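Local coordinates for hypoxanthine-guanine phosphoribosyltransferase (Thermus thermophilus, PDB 3ACD), which probably catalyses the reversible transfer of a phosphoribosyl group between 5-phospho-alpha-D-ribose 1-diphosphate and hypoxanthine or guanine in purine salvage, at residues G27-R32 against I144-F149; F49-D54 against R127-L132; V101-D106 against Y159-A164; P135-V140 against I151-V156. All coordinates share one frame; numbering follows the deposited sequence.

Contact 1 of 4, residues G27-R32 against I144-F149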
# COMPACT_ATOMS: atom_id res chain seq x y z
N GLY A 27 -3.35 2.26 -15.62
CA GLY A 27 -3.10 3.61 -15.17
C GLY A 27 -3.24 4.59 -16.32
O GLY A 27 -3.79 5.68 -16.17
N GLY A 28 -2.73 4.19 -17.49
CA GLY A 28 -2.82 5.05 -18.66
C GLY A 28 -4.26 5.27 -19.08
O GLY A 28 -4.64 6.39 -19.43
N GLU A 29 -5.07 4.22 -19.03
CA GLU A 29 -6.48 4.32 -19.40
C GLU A 29 -7.20 5.27 -18.45
O GLU A 29 -7.98 6.12 -18.87
CB GLU A 29 -7.17 2.95 -19.34
CG GLU A 29 -6.56 1.87 -20.22
CD GLU A 29 -7.43 0.62 -20.29
OE1 GLU A 29 -7.90 0.16 -19.24
OE2 GLU A 29 -7.63 0.10 -21.41
N ILE A 30 -6.93 5.12 -17.15
CA ILE A 30 -7.56 5.97 -16.15
C ILE A 30 -7.18 7.43 -16.37
O ILE A 30 -8.04 8.31 -16.32
CB ILE A 30 -7.15 5.52 -14.72
CG1 ILE A 30 -7.79 4.17 -14.41
CG2 ILE A 30 -7.58 6.57 -13.70
CD1 ILE A 30 -7.31 3.53 -13.12
N ALA A 31 -5.90 7.68 -16.62
CA ALA A 31 -5.42 9.04 -16.83
C ALA A 31 -6.14 9.68 -18.02
O ALA A 31 -6.52 10.85 -17.98
CB ALA A 31 -3.92 9.03 -17.08
N ARG A 32 -6.34 8.89 -19.07
CA ARG A 32 -7.03 9.36 -20.27
C ARG A 32 -8.51 9.60 -19.99
O ARG A 32 -9.05 10.65 -20.33
CB ARG A 32 -6.89 8.35 -21.40
CG ARG A 32 -7.69 8.70 -22.65
CD ARG A 32 -7.66 7.59 -23.69
NE ARG A 32 -6.31 7.34 -24.19
CZ ARG A 32 -6.03 6.47 -25.16
NH1 ARG A 32 -7.00 5.78 -25.73
NH2 ARG A 32 -4.78 6.31 -25.56
N ILE A 144 -16.68 -3.65 -13.30
CA ILE A 144 -15.24 -3.54 -13.18
C ILE A 144 -14.83 -2.83 -14.46
O ILE A 144 -14.79 -3.43 -15.54
CB ILE A 144 -14.53 -4.91 -13.12
CG1 ILE A 144 -15.06 -5.74 -11.95
CG2 ILE A 144 -13.02 -4.69 -12.93
CD1 ILE A 144 -14.38 -7.09 -11.80
N HIS A 145 -14.57 -1.53 -14.34
CA HIS A 145 -14.21 -0.72 -15.49
C HIS A 145 -12.76 -0.87 -15.90
O HIS A 145 -12.41 -0.71 -17.07
CB HIS A 145 -14.52 0.75 -15.19
CG HIS A 145 -15.92 0.97 -14.70
ND1 HIS A 145 -16.32 0.65 -13.43
CD2 HIS A 145 -17.02 1.42 -15.35
CE1 HIS A 145 -17.61 0.89 -13.30
NE2 HIS A 145 -18.06 1.36 -14.45
N TYR A 146 -11.91 -1.18 -14.93
CA TYR A 146 -10.48 -1.35 -15.17
C TYR A 146 -10.04 -2.67 -14.54
O TYR A 146 -9.74 -2.74 -13.35
CB TYR A 146 -9.72 -0.17 -14.56
CG TYR A 146 -10.23 1.16 -15.06
CD1 TYR A 146 -9.96 1.58 -16.37
CD2 TYR A 146 -11.03 1.97 -14.26
CE1 TYR A 146 -10.47 2.78 -16.85
CE2 TYR A 146 -11.54 3.16 -14.73
CZ TYR A 146 -11.26 3.57 -16.03
OH TYR A 146 -11.78 4.75 -16.49
N LEU A 147 -10.02 -3.71 -15.37
CA LEU A 147 -9.65 -5.04 -14.91
C LEU A 147 -8.27 -5.45 -15.38
O LEU A 147 -7.94 -5.32 -16.55
CB LEU A 147 -10.68 -6.06 -15.40
CG LEU A 147 -10.38 -7.52 -15.07
CD1 LEU A 147 -10.36 -7.71 -13.56
CD2 LEU A 147 -11.42 -8.42 -15.72
N GLY A 148 -7.47 -5.97 -14.46
CA GLY A 148 -6.14 -6.41 -14.83
C GLY A 148 -6.23 -7.70 -15.62
O GLY A 148 -5.88 -7.74 -16.81
N PHE A 149 -6.73 -8.75 -14.99
CA PHE A 149 -6.82 -10.06 -15.63
C PHE A 149 -8.07 -10.84 -15.24
O PHE A 149 -8.45 -10.87 -14.07
CB PHE A 149 -5.61 -10.91 -15.25
CG PHE A 149 -4.28 -10.26 -15.51
CD1 PHE A 149 -3.65 -10.42 -16.74
CD2 PHE A 149 -3.66 -9.51 -14.52
CE1 PHE A 149 -2.40 -9.83 -16.97
CE2 PHE A 149 -2.42 -8.92 -14.74
CZ PHE A 149 -1.79 -9.08 -15.97
O HOH W 1 -10.99 -0.37 -19.38
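I30 of the helix lies squarely over one face of the Y146 ring: its CG1 is 3.6 Å from the ring centroid and only 1° off the normal, a CH-pi contact centred so well that the six ring carbons are almost equally far from it. The methyl CD1 reaches the CD2 side of the ring, 4.2 Å from Y146 CD2. Y146 turns its ring to the helix with CG beside the backbone N and opposite the carbonyl carbon (chi1 -55°); its other face is backed by H145 CB, offset toward the rim, and the two faces so packed help to fix its rotation. OH is hydrogen-bonded to D33 and R127, which ties down the far end of the ring. The E29 side is looser. Its OE1 comes to the ring edge, in the plane, 3.8 Å from Y146 CD1, with the carboxylate turned 65° to the ring. A water links the two segments here, donating to E29 OE1 at 3.1 Å and to H145 O at 2.7 Å, so this partly exposed side is joined through solvent. The arrangement is that of a helix laid across a parallel sheet, here helix 16-33 on strand 146-150 in the type I phosphoribosyltransferase fold.

Contact 2 of 4, residues F49-D54 against R127-L132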
# COMPACT_ATOMS: atom_id res chain seq x y z
N PHE A 49 -3.44 -3.26 -1.49
CA PHE A 49 -2.44 -2.22 -1.28
C PHE A 49 -1.25 -2.17 -2.24
O PHE A 49 -0.74 -1.08 -2.52
CB PHE A 49 -1.98 -2.21 0.19
CG PHE A 49 -0.78 -3.06 0.47
CD1 PHE A 49 0.49 -2.49 0.55
CD2 PHE A 49 -0.92 -4.42 0.73
CE1 PHE A 49 1.60 -3.26 0.88
CE2 PHE A 49 0.20 -5.20 1.07
CZ PHE A 49 1.46 -4.62 1.15
N ILE A 50 -0.82 -3.31 -2.77
CA ILE A 50 0.31 -3.31 -3.71
C ILE A 50 -0.19 -2.88 -5.09
O ILE A 50 0.46 -2.08 -5.78
CB ILE A 50 1.00 -4.70 -3.75
CG1 ILE A 50 1.63 -4.97 -2.37
CG2 ILE A 50 2.08 -4.73 -4.83
CD1 ILE A 50 2.53 -6.20 -2.29
N PHE A 51 -1.34 -3.39 -5.50
CA PHE A 51 -1.96 -3.02 -6.77
C PHE A 51 -2.16 -1.50 -6.73
O PHE A 51 -1.85 -0.79 -7.69
CB PHE A 51 -3.30 -3.74 -6.91
CG PHE A 51 -4.12 -3.30 -8.10
CD1 PHE A 51 -3.55 -3.13 -9.35
CD2 PHE A 51 -5.50 -3.13 -7.97
CE1 PHE A 51 -4.33 -2.80 -10.46
CE2 PHE A 51 -6.29 -2.79 -9.07
CZ PHE A 51 -5.70 -2.63 -10.32
N MET A 52 -2.66 -1.00 -5.60
CA MET A 52 -2.88 0.43 -5.42
C MET A 52 -1.57 1.21 -5.57
O MET A 52 -1.50 2.20 -6.30
CB MET A 52 -3.47 0.69 -4.03
CG MET A 52 -3.69 2.16 -3.70
SD MET A 52 -5.22 2.84 -4.38
CE MET A 52 -5.39 4.33 -3.36
N ALA A 53 -0.53 0.77 -4.86
CA ALA A 53 0.77 1.44 -4.91
C ALA A 53 1.32 1.55 -6.33
O ALA A 53 1.83 2.60 -6.73
CB ALA A 53 1.78 0.71 -4.02
N ASP A 54 1.21 0.47 -7.11
CA ASP A 54 1.71 0.49 -8.48
C ASP A 54 0.80 1.28 -9.41
O ASP A 54 1.27 2.02 -10.27
CB ASP A 54 1.88 -0.93 -9.01
CG ASP A 54 2.98 -1.69 -8.30
OD1 ASP A 54 3.69 -1.08 -7.47
OD2 ASP A 54 3.14 -2.90 -8.56
N ARG A 127 -16.26 4.34 -10.34
CA ARG A 127 -15.79 3.32 -11.25
C ARG A 127 -14.94 2.36 -10.43
O ARG A 127 -14.49 2.71 -9.34
CB ARG A 127 -14.97 3.92 -12.40
CG ARG A 127 -15.87 4.53 -13.48
CD ARG A 127 -15.12 4.86 -14.76
NE ARG A 127 -16.04 5.37 -15.77
CZ ARG A 127 -15.68 5.75 -17.00
NH1 ARG A 127 -14.41 5.68 -17.37
NH2 ARG A 127 -16.60 6.19 -17.84
N VAL A 128 -14.75 1.16 -10.95
CA VAL A 128 -13.99 0.14 -10.22
C VAL A 128 -12.75 -0.35 -10.95
O VAL A 128 -12.79 -0.64 -12.15
CB VAL A 128 -14.90 -1.08 -9.91
CG1 VAL A 128 -14.10 -2.18 -9.24
CG2 VAL A 128 -16.06 -0.65 -9.03
N ALA A 129 -11.65 -0.45 -10.21
CA ALA A 129 -10.40 -0.97 -10.75
C ALA A 129 -10.11 -2.20 -9.90
O ALA A 129 -10.12 -2.13 -8.67
CB ALA A 129 -9.28 0.05 -10.60
N ALA A 130 -9.87 -3.34 -10.55
CA ALA A 130 -9.59 -4.58 -9.85
C ALA A 130 -8.48 -5.32 -10.59
O ALA A 130 -8.48 -5.39 -11.81
CB ALA A 130 -10.84 -5.46 -9.80
N LEU A 131 -7.52 -5.86 -9.84
CA LEU A 131 -6.43 -6.58 -10.49
C LEU A 131 -6.92 -7.87 -11.15
O LEU A 131 -6.56 -8.17 -12.28
CB LEU A 131 -5.33 -6.93 -9.49
CG LEU A 131 -4.12 -7.65 -10.10
CD1 LEU A 131 -3.38 -6.71 -11.06
CD2 LEU A 131 -3.19 -8.11 -8.99
N LEU A 132 -7.77 -8.61 -10.44
CA LEU A 132 -8.28 -9.88 -10.94
C LEU A 132 -9.79 -10.06 -10.78
O LEU A 132 -10.44 -9.35 -10.01
CB LEU A 132 -7.60 -11.03 -10.20
CG LEU A 132 -6.07 -11.06 -10.15
CD1 LEU A 132 -5.62 -12.06 -9.09
CD2 LEU A 132 -5.50 -11.42 -11.51
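F51 pushes its ring against the backbone and side chain of L131, where the chain of strand 125-130 turns a corner. The CH-pi part is the most regular: L131 CB sits over the ring centre, 4.0 Å from the centroid and 8° off the normal. Apolar side-chain packing extends it, with L131 CD1 beside F51 CD1 at 4.0 Å, and at the other end of the ring F51 CE2 comes to 4.4 Å from A129 CB. The two larger side chains run past one another in opposite senses. F51 reaches across because CG stands opposite its backbone N (chi1 172°), which carries the ring off helix 49-56 onto the parallel sheet of the type I phosphoribosyltransferase fold, where V101 of the neighbouring strand and V23 and L26 of helix 16-33 also touch it. Contacts with peptide atoms complete the set: F51 CE2 is 3.4 Å from L131 N and 3.7 Å from A130 C, while A129 O approaches the ring edge near its plane, 3.9 Å from F51 CE2. Polar links lie at the helix's D54, which pairs with R57 of its own chain and with R57 of the second subunit, and accepts a hydrogen bond from Y159 OH.

Contact 3 of 4, residues V101-D106 against Y159-A164. With IMP (inosinic acid), chain B.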
# COMPACT_ATOMS: atom_id res chain seq x y z
N VAL A 101 -10.46 0.62 -5.64
CA VAL A 101 -9.35 -0.22 -6.06
C VAL A 101 -9.39 -1.51 -5.25
O VAL A 101 -9.11 -1.52 -4.04
CB VAL A 101 -8.00 0.50 -5.85
CG1 VAL A 101 -6.85 -0.39 -6.32
CG2 VAL A 101 -7.99 1.82 -6.63
N GLU A 102 -9.74 -2.60 -5.93
CA GLU A 102 -9.87 -3.92 -5.32
C GLU A 102 -8.79 -4.89 -5.77
O GLU A 102 -8.18 -4.70 -6.81
CB GLU A 102 -11.24 -4.51 -5.68
CG GLU A 102 -12.35 -4.12 -4.73
CD GLU A 102 -12.34 -4.98 -3.49
OE1 GLU A 102 -11.26 -5.48 -3.11
OE2 GLU A 102 -13.42 -5.15 -2.88
N ASP A 103 -8.57 -5.94 -4.99
CA ASP A 103 -7.57 -6.94 -5.35
C ASP A 103 -8.16 -7.95 -6.33
O ASP A 103 -7.67 -8.10 -7.45
CB ASP A 103 -7.01 -7.65 -4.11
CG ASP A 103 -8.09 -8.24 -3.19
OD1 ASP A 103 -9.30 -8.03 -3.42
OD2 ASP A 103 -7.70 -8.94 -2.22
N ILE A 104 -9.23 -8.62 -5.91
CA ILE A 104 -9.87 -9.61 -6.76
C ILE A 104 -11.36 -9.71 -6.48
O ILE A 104 -11.79 -9.70 -5.33
CB ILE A 104 -9.21 -11.00 -6.56
CG1 ILE A 104 -9.90 -12.06 -7.43
CG2 ILE A 104 -9.28 -11.40 -5.10
CD1 ILE A 104 -9.14 -13.38 -7.44
N VAL A 105 -12.16 -9.78 -7.54
CA VAL A 105 -13.60 -9.90 -7.41
C VAL A 105 -13.92 -11.38 -7.60
O VAL A 105 -13.65 -11.96 -8.65
CB VAL A 105 -14.34 -9.05 -8.48
CG1 VAL A 105 -15.86 -9.16 -8.28
CG2 VAL A 105 -13.90 -7.59 -8.36
N ASP A 106 -14.47 -11.98 -6.55
CA ASP A 106 -14.82 -13.40 -6.56
C ASP A 106 -16.32 -13.53 -6.76
O ASP A 106 -16.78 -13.51 -7.90
CB ASP A 106 -14.37 -14.03 -5.23
CG ASP A 106 -14.57 -15.53 -5.19
OD1 ASP A 106 -14.76 -16.15 -6.25
OD2 ASP A 106 -14.51 -16.10 -4.08
N TYR A 159 1.43 -10.70 -4.51
CA TYR A 159 1.16 -9.32 -4.94
C TYR A 159 0.07 -8.68 -4.07
O TYR A 159 -0.87 -8.08 -4.59
CB TYR A 159 0.74 -9.33 -6.42
CG TYR A 159 0.78 -7.97 -7.10
CD1 TYR A 159 2.00 -7.40 -7.52
CD2 TYR A 159 -0.39 -7.25 -7.32
CE1 TYR A 159 2.03 -6.15 -8.14
CE2 TYR A 159 -0.36 -6.00 -7.94
CZ TYR A 159 0.84 -5.45 -8.34
OH TYR A 159 0.85 -4.21 -8.94
N GLY A 160 0.19 -8.83 -2.76
CA GLY A 160 -0.79 -8.24 -1.85
C GLY A 160 -1.84 -9.21 -1.33
O GLY A 160 -2.33 -9.05 -0.21
N LEU A 161 -2.18 -10.21 -2.13
CA LEU A 161 -3.18 -11.19 -1.73
C LEU A 161 -2.54 -12.25 -0.85
O LEU A 161 -1.44 -12.72 -1.13
CB LEU A 161 -3.82 -11.83 -2.97
CG LEU A 161 -4.74 -10.92 -3.81
CD1 LEU A 161 -3.94 -9.78 -4.42
CD2 LEU A 161 -5.40 -11.74 -4.91
N ASP A 162 -3.24 -12.63 0.21
CA ASP A 162 -2.71 -13.59 1.16
C ASP A 162 -3.21 -15.02 1.06
O ASP A 162 -4.20 -15.33 0.40
CB ASP A 162 -3.00 -13.12 2.58
CG ASP A 162 -4.47 -13.27 2.95
OD1 ASP A 162 -5.31 -12.66 2.26
OD2 ASP A 162 -4.78 -14.00 3.92
N ARG A 163 -2.48 -15.88 1.75
CA ARG A 163 -2.78 -17.29 1.89
C ARG A 163 -2.60 -17.46 3.40
O ARG A 163 -1.48 -17.64 3.88
CB ARG A 163 -1.77 -18.15 1.12
CG ARG A 163 -2.02 -19.64 1.23
CD ARG A 163 -1.21 -20.44 0.23
NE ARG A 163 0.22 -20.20 0.34
CZ ARG A 163 1.16 -21.03 -0.13
NH1 ARG A 163 0.80 -22.16 -0.72
NH2 ARG A 163 2.44 -20.73 0.00
N ALA A 164 -3.70 -17.33 4.14
CA ALA A 164 -3.66 -17.42 5.59
C ALA A 164 -2.71 -16.36 6.16
O ALA A 164 -1.89 -16.64 7.03
CB ALA A 164 -3.21 -18.82 6.03
P IMP B . -16.00 -11.57 -2.93
O1P IMP B . -16.47 -12.97 -3.00
O2P IMP B . -16.97 -10.73 -1.98
O3P IMP B . -16.00 -10.94 -4.42
O5' IMP B . -14.49 -11.57 -2.34
C5' IMP B . -14.06 -10.47 -1.55
C4' IMP B . -12.63 -10.68 -1.04
O4' IMP B . -12.31 -12.10 -0.95
C3' IMP B . -11.60 -10.14 -2.06
O3' IMP B . -11.43 -8.73 -1.96
C2' IMP B . -10.34 -10.90 -1.61
O2' IMP B . -9.68 -10.22 -0.53
C1' IMP B . -10.89 -12.26 -1.14
N9 IMP B . -10.60 -13.28 -2.18
C8 IMP B . -11.48 -13.83 -3.08
N7 IMP B . -10.86 -14.70 -3.84
C5 IMP B . -9.56 -14.75 -3.48
C6 IMP B . -8.42 -15.49 -3.93
O6 IMP B . -8.51 -16.28 -4.85
N1 IMP B . -7.22 -15.27 -3.30
C2 IMP B . -7.11 -14.37 -2.26
N3 IMP B . -8.15 -13.69 -1.84
C4 IMP B . -9.38 -13.84 -2.41
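L161 of the loop meets D103 and I104 where the chain turns a corner at D103. E102, on strand 97-102, has its side chain bent at chi2 so that OE1 turns back to a weak bond from D103 N and lies 3.5 Å from IMP O3'. D103 follows, with CB 3.7 Å from L161 CD1 and CG lodged between the backbone N and the carbonyl carbon (chi1 53°). That turn brings the carboxylate to the 2',3'-diol edge of the ribose: OD1 accepts IMP O3' at 2.7 Å and OD2 accepts IMP O2' at 2.9 Å. OD1 is gripped a second time by I104 N, at 2.6 Å, which comes from 48° out of the carboxylate plane and so helps fix its rotation. The acidic pair E102-D103 is part of the PRPP-binding motif of type I phosphoribosyltransferases, following its hydrophobic strand and leading into the 5'-phosphate loop. With an alanine in place of D103, both ribose hydroxyls would probably lose their acceptor and I104 N its side-chain partner. I104 presents CG2 to L161 CD2 at 3.9 Å, and the same methyl lies 3.6 Å from IMP C4, so the leucine backs a residue that lines the base. At D106 the backbone N donates to IMP O3P at 2.8 Å, while the carboxylate turns aside to R137, its salt-bridge partner.

Contact 4 of 4, residues P135-V140 against I151-V156. With IMP (inosinic acid), chain B.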
# COMPACT_ATOMS: atom_id res chain seq x y z
N PRO A 135 -15.03 -14.52 -12.78
CA PRO A 135 -16.43 -14.47 -13.19
C PRO A 135 -17.26 -15.75 -13.05
O PRO A 135 -18.48 -15.67 -12.88
CB PRO A 135 -16.36 -13.96 -14.63
CG PRO A 135 -15.03 -14.47 -15.10
CD PRO A 135 -14.15 -14.18 -13.92
N SER A 136 -16.63 -16.91 -13.11
CA SER A 136 -17.38 -18.16 -12.98
C SER A 136 -17.93 -18.30 -11.56
O SER A 136 -18.78 -19.14 -11.30
CB SER A 136 -16.51 -19.37 -13.34
OG SER A 136 -15.44 -19.55 -12.45
N ARG A 137 -17.43 -17.47 -10.65
CA ARG A 137 -17.85 -17.49 -9.25
C ARG A 137 -18.84 -16.38 -8.91
O ARG A 137 -19.39 -16.35 -7.80
CB ARG A 137 -16.62 -17.36 -8.35
CG ARG A 137 -15.71 -18.57 -8.32
CD ARG A 137 -16.06 -19.48 -7.15
NE ARG A 137 -15.83 -18.79 -5.88
CZ ARG A 137 -16.18 -19.28 -4.69
NH1 ARG A 137 -16.77 -20.46 -4.61
NH2 ARG A 137 -15.93 -18.57 -3.60
N ARG A 138 -19.08 -15.48 -9.86
CA ARG A 138 -19.97 -14.34 -9.66
C ARG A 138 -21.39 -14.69 -9.23
O ARG A 138 -22.10 -15.43 -9.92
CB ARG A 138 -19.99 -13.49 -10.94
CG ARG A 138 -20.39 -12.03 -10.76
CD ARG A 138 -19.54 -11.34 -9.68
NE ARG A 138 -18.15 -11.78 -9.69
CZ ARG A 138 -17.26 -11.46 -10.63
NH1 ARG A 138 -17.60 -10.69 -11.65
NH2 ARG A 138 -16.03 -11.96 -10.56
N GLN A 139 -21.80 -14.15 -8.08
CA GLN A 139 -23.15 -14.39 -7.55
C GLN A 139 -24.00 -13.13 -7.68
O GLN A 139 -25.23 -13.19 -7.71
CB GLN A 139 -23.08 -14.82 -6.08
CG GLN A 139 -22.30 -16.10 -5.87
CD GLN A 139 -22.43 -16.63 -4.46
OE1 GLN A 139 -22.16 -15.92 -3.49
NE2 GLN A 139 -22.83 -17.89 -4.33
N VAL A 140 -23.33 -11.98 -7.75
CA VAL A 140 -24.02 -10.70 -7.91
C VAL A 140 -23.24 -9.91 -8.95
O VAL A 140 -22.01 -9.82 -8.88
CB VAL A 140 -24.10 -9.91 -6.58
CG1 VAL A 140 -22.71 -9.71 -6.00
CG2 VAL A 140 -24.78 -8.58 -6.82
N ILE A 151 -9.55 -14.43 -14.71
CA ILE A 151 -8.98 -15.75 -14.51
C ILE A 151 -10.00 -16.84 -14.20
O ILE A 151 -11.15 -16.56 -13.88
CB ILE A 151 -7.94 -15.75 -13.36
CG1 ILE A 151 -8.63 -15.38 -12.04
CG2 ILE A 151 -6.83 -14.74 -13.67
CD1 ILE A 151 -7.75 -15.53 -10.81
N GLU A 152 -9.55 -18.09 -14.31
CA GLU A 152 -10.40 -19.23 -14.02
C GLU A 152 -10.55 -19.32 -12.50
O GLU A 152 -9.85 -18.64 -11.75
CB GLU A 152 -9.76 -20.52 -14.54
CG GLU A 152 -8.41 -20.84 -13.92
CD GLU A 152 -7.86 -22.18 -14.37
OE1 GLU A 152 -8.48 -23.22 -14.08
OE2 GLU A 152 -6.79 -22.19 -15.03
N ASP A 153 -11.47 -20.17 -12.06
CA ASP A 153 -11.73 -20.35 -10.64
C ASP A 153 -10.57 -21.06 -9.95
O ASP A 153 -10.31 -22.24 -10.18
CB ASP A 153 -13.03 -21.16 -10.46
CG ASP A 153 -13.36 -21.43 -9.01
OD1 ASP A 153 -12.85 -20.71 -8.13
OD2 ASP A 153 -14.15 -22.35 -8.75
N ALA A 154 -9.86 -20.32 -9.10
CA ALA A 154 -8.72 -20.86 -8.36
C ALA A 154 -8.37 -19.90 -7.22
O ALA A 154 -8.66 -18.71 -7.31
CB ALA A 154 -7.52 -21.02 -9.28
N TYR A 155 -7.78 -20.43 -6.15
CA TYR A 155 -7.40 -19.56 -5.04
C TYR A 155 -6.02 -19.02 -5.36
O TYR A 155 -5.04 -19.77 -5.41
CB TYR A 155 -7.34 -20.30 -3.71
CG TYR A 155 -7.12 -19.34 -2.56
CD1 TYR A 155 -8.18 -18.62 -2.02
CD2 TYR A 155 -5.84 -19.07 -2.08
CE1 TYR A 155 -7.99 -17.66 -1.04
CE2 TYR A 155 -5.62 -18.10 -1.09
CZ TYR A 155 -6.71 -17.40 -0.58
OH TYR A 155 -6.52 -16.41 0.36
N VAL A 156 -5.93 -17.71 -5.58
CA VAL A 156 -4.67 -17.08 -5.91
C VAL A 156 -4.09 -16.31 -4.71
O VAL A 156 -4.79 -16.01 -3.75
CB VAL A 156 -4.83 -16.09 -7.09
CG1 VAL A 156 -5.32 -16.84 -8.33
CG2 VAL A 156 -5.81 -14.98 -6.72
P IMP B . -16.00 -11.57 -2.93
O1P IMP B . -16.47 -12.97 -3.00
O2P IMP B . -16.97 -10.73 -1.98
O3P IMP B . -16.00 -10.94 -4.42
O5' IMP B . -14.49 -11.57 -2.34
C5' IMP B . -14.06 -10.47 -1.55
C4' IMP B . -12.63 -10.68 -1.04
O4' IMP B . -12.31 -12.10 -0.95
C3' IMP B . -11.60 -10.14 -2.06
O3' IMP B . -11.43 -8.73 -1.96
C2' IMP B . -10.34 -10.90 -1.61
O2' IMP B . -9.68 -10.22 -0.53
C1' IMP B . -10.89 -12.26 -1.14
N9 IMP B . -10.60 -13.28 -2.18
C8 IMP B . -11.48 -13.83 -3.08
N7 IMP B . -10.86 -14.70 -3.84
C5 IMP B . -9.56 -14.75 -3.48
C6 IMP B . -8.42 -15.49 -3.93
O6 IMP B . -8.51 -16.28 -4.85
N1 IMP B . -7.22 -15.27 -3.30
C2 IMP B . -7.11 -14.37 -2.26
N3 IMP B . -8.15 -13.69 -1.84
C4 IMP B . -9.38 -13.84 -2.41
O HOH W 2 -13.70 -17.56 -13.59
O HOH W 3 -13.22 -21.47 -13.86
O HOH W 4 -16.42 -21.49 -10.77
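D153 crosses the bent chain of R137 at a slant and rests against S136, linking two loops at the purine end of the type I phosphoribosyltransferase fold. The opposite charges of R137 and D153 are near but not paired: D153 OD1 touches R137 CG and CD, each at 3.6 Å, but is 4.2 Å from R137 NE and well out of the guanidinium plane. NE instead salt-bridges D106. Van der Waals contacts are few: S136 OG is 3.5 Å from D153 CB and P135 CD 3.8 Å from I151 O. Water does more of the joining on this solvent-facing side: one accepts from S136 N and donates to I151 O, a second accepts from D153 N and lies 3.3 Å from S136 OG, and a third donates to D153 OD2 and lies 2.7 Å from S136 OG. Of the two segments, 151-156 meets the base: V156 N donates to IMP O6, and IMP N1 to V156 O at 2.6 Å. Y155 lays one ring face against the hypoxanthine, and an alanine here would probably leave the base without that cover and D162 O without the tyrosine hydroxyl. IMP N1 stands 3.4 Å above the Y155 ring plane, offset toward the rim.

Contacts 1, 2 and 3 all reach the same parallel sheet. Contacts 1 and 2, centres 9 Å apart, are stitched by the backbone bonds A130 N to Y146 O and F149 N to L131 O. Contact 2 lies equally near contact 3: E102 N bonds to A129 O, and L131 CB is 3.3 Å from D103 O, so F51 packs behind the acidic pair. Contacts 3 and 4, 12 Å apart between centres, share IMP: contact 3 binds the ribose diol and one phosphate oxygen and touches the base through I104, contact 4 bonds the base through V156, and Y155 OH to D162 O (2.6 Å) ties them together. Contact 1 lies about 20 Å from contact 4 between centres.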